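PDB 3ZRP: serine-pyruvate aminotransferase (agxt) from Sulfolobus solfataricus, which probably transfers the amino group of L-serine to pyruvate, and perhaps that of alanine to glyoxylate, with pyridoxal 5'-phosphate as cofactor. Local coordinates for residues Val131-Val136 with Asp148-Ile153. Numbering follows the deposited sequence. Where two conformers were deposited one is given.
Sequences VALTHV and DVINKI
Leu133 reaches out from the strand with both of its methyls against helix residues 148-153. CD2 meets CG1 of Val149 at 4.0 Å, the two side chains approaching tip to tip, while CD1 lies 4.1 Å from CG1 of Ile150. The leucine's CG stands anti to the carbonyl carbon and chi2 is extended (-177°), which carries the fork of the side chain out toward the helix. CG1 of Val149 lies close to both leucine branches. Ile150 offers the side of its chain instead: it leaves the helix obliquely to Leu133, and its CG1 methylene makes the nearest approach, with the terminal methyl only slightly farther off.

One turn along the helix, Ile153 meets Val131. Its CG1 sits between the backbone N and the carbonyl carbon (chi1 73°), and from there the extended chi2 sends CD1 straight at the valine. That methyl comes to 3.8 Å from CG1 of Val131 and 4.1 Å from its CB; the two side chains meet tip to tip, the methyl resting over the fork of the valine, nearest CG1.

All five touching residues are buried, and the contact between them is wholly apolar. Val123 of helix 116-125 also touches Ile153, and Val180, in a loop, touches Ile150. Strand 131-134 is hydrogen-bonded on one side to strand 157-163 and on the other to strand 79-83; the helix lies over one face of that sheet, its axis 11.1 Å from the strand's and running nearly antiparallel at 165°. This is the beta-alpha-beta crossover 128-134, 146-153, 157-163 of the large domain in a fold-type I aminotransferase; strand 128-134 leads at its C-terminal end to Val136, which touches the pyridoxal phosphate.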
loop_
_atom_site.group_PDB
_atom_site.type_symbol
_atom_site.label_atom_id
_atom_site.label_comp_id
_atom_site.label_asym_id
_atom_site.label_seq_id
_atom_site.Cartn_x
_atom_site.Cartn_y
_atom_site.Cartn_z
ATOM N N VAL A 131 -15.790 -6.677 -19.520
ATOM C CA VAL A 131 -16.646 -7.432 -18.624
ATOM C C VAL A 131 -15.863 -7.776 -17.345
ATOM O O VAL A 131 -14.759 -8.305 -17.414
ATOM C CB VAL A 131 -17.186 -8.739 -19.295
ATOM C CG1 VAL A 131 -18.086 -9.492 -18.309
ATOM C CG2 VAL A 131 -17.944 -8.383 -20.584
ATOM N N ALA A 132 -16.460 -7.465 -16.196
ATOM C CA ALA A 132 -15.870 -7.741 -14.891
ATOM C C ALA A 132 -16.612 -8.867 -14.191
ATOM O O ALA A 132 -17.848 -8.796 -13.991
ATOM C CB ALA A 132 -15.881 -6.457 -13.987
ATOM N N LEU A 133 -15.849 -9.882 -13.778
ATOM C CA LEU A 133 -16.384 -11.036 -13.048
ATOM C C LEU A 133 -15.765 -11.095 -11.639
ATOM O O LEU A 133 -14.672 -10.560 -11.422
ATOM C CB LEU A 133 -16.046 -12.316 -13.804
ATOM C CG LEU A 133 -16.397 -12.467 -15.290
ATOM C CD1 LEU A 133 -16.005 -13.880 -15.723
ATOM C CD2 LEU A 133 -17.884 -12.251 -15.521
ATOM N N THR A 134 -16.458 -11.744 -10.697
ATOM C CA THR A 134 -15.876 -12.090 -9.390
ATOM C C THR A 134 -15.771 -13.595 -9.294
ATOM O O THR A 134 -16.819 -14.287 -9.330
ATOM C CB THR A 134 -16.780 -11.603 -8.241
ATOM O OG1 THR A 134 -17.152 -10.245 -8.483
ATOM C CG2 THR A 134 -16.073 -11.727 -6.865
ATOM N N HIS A 135 -14.550 -14.120 -9.116
ATOM C CA HIS A 135 -14.397 -15.589 -9.046
ATOM C C HIS A 135 -15.097 -16.168 -7.804
ATOM O O HIS A 135 -15.958 -17.055 -7.906
ATOM C CB HIS A 135 -12.945 -16.013 -9.142
ATOM C CG HIS A 135 -12.760 -17.454 -9.495
ATOM N ND1 HIS A 135 -11.523 -17.993 -9.775
ATOM C CD2 HIS A 135 -13.665 -18.453 -9.687
ATOM C CE1 HIS A 135 -11.668 -19.270 -10.096
ATOM N NE2 HIS A 135 -12.958 -19.573 -10.045
ATOM N N VAL A 136 -14.759 -15.642 -6.624
ATOM C CA VAL A 136 -15.485 -16.006 -5.410
ATOM C C VAL A 136 -15.964 -14.726 -4.750
ATOM O O VAL A 136 -15.150 -13.871 -4.441
ATOM C CB VAL A 136 -14.576 -16.801 -4.443
ATOM C CG1 VAL A 136 -15.233 -16.939 -3.055
ATOM C CG2 VAL A 136 -14.212 -18.173 -5.036
ATOM N N ASP A 148 -16.937 -21.301 -17.766
ATOM C CA ASP A 148 -18.199 -21.381 -18.522
ATOM C C ASP A 148 -18.715 -20.023 -19.016
ATOM O O ASP A 148 -19.170 -19.907 -20.161
ATOM C CB ASP A 148 -19.277 -22.061 -17.693
ATOM C CG ASP A 148 -18.980 -23.535 -17.426
ATOM O OD1 ASP A 148 -18.054 -24.115 -18.035
ATOM O OD2 ASP A 148 -19.693 -24.108 -16.587
ATOM N N VAL A 149 -18.650 -19.000 -18.160
ATOM C CA VAL A 149 -19.008 -17.630 -18.578
ATOM C C VAL A 149 -18.127 -17.137 -19.724
ATOM O O VAL A 149 -18.635 -16.629 -20.732
ATOM C CB VAL A 149 -18.940 -16.614 -17.402
ATOM C CG1 VAL A 149 -19.185 -15.193 -17.914
ATOM C CG2 VAL A 149 -19.936 -16.969 -16.334
ATOM N N ILE A 150 -16.815 -17.302 -19.587
ATOM C CA ILE A 150 -15.878 -16.796 -20.588
ATOM C C ILE A 150 -16.003 -17.557 -21.923
ATOM O O ILE A 150 -15.918 -16.960 -23.001
ATOM C CB ILE A 150 -14.433 -16.814 -20.045
ATOM C CG1 ILE A 150 -14.304 -15.758 -18.939
ATOM C CG2 ILE A 150 -13.410 -16.562 -21.157
ATOM C CD1 ILE A 150 -12.982 -15.811 -18.211
ATOM N N ASN A 151 -16.206 -18.870 -21.843
ATOM C CA ASN A 151 -16.435 -19.682 -23.042
ATOM C C ASN A 151 -17.548 -19.086 -23.898
ATOM O O ASN A 151 -17.431 -19.032 -25.123
ATOM C CB ASN A 151 -16.743 -21.146 -22.678
ATOM C CG ASN A 151 -17.062 -22.017 -23.904
ATOM O OD1 ASN A 151 -16.162 -22.528 -24.574
ATOM N ND2 ASN A 151 -18.351 -22.206 -24.176
ATOM N N LYS A 152 -18.613 -18.619 -23.248
ATOM C CA LYS A 152 -19.746 -18.041 -23.947
ATOM C C LYS A 152 -19.468 -16.634 -24.468
ATOM O O LYS A 152 -19.869 -16.303 -25.582
ATOM C CB LYS A 152 -20.994 -18.041 -23.065
ATOM C CG LYS A 152 -21.560 -19.453 -22.797
ATOM C CD LYS A 152 -22.944 -19.368 -22.178
ATOM C CE LYS A 152 -23.508 -20.755 -21.850
ATOM N NZ LYS A 152 -23.656 -21.577 -23.085
ATOM N N ILE A 153 -18.775 -15.812 -23.674
ATOM C CA ILE A 153 -18.682 -14.377 -23.998
ATOM C C ILE A 153 -17.423 -13.917 -24.694
ATOM O O ILE A 153 -17.415 -12.807 -25.240
ATOM C CB ILE A 153 -18.946 -13.474 -22.757
ATOM C CG1 ILE A 153 -17.754 -13.507 -21.785
ATOM C CG2 ILE A 153 -20.265 -13.871 -22.097
ATOM C CD1 ILE A 153 -17.912 -12.564 -20.579
#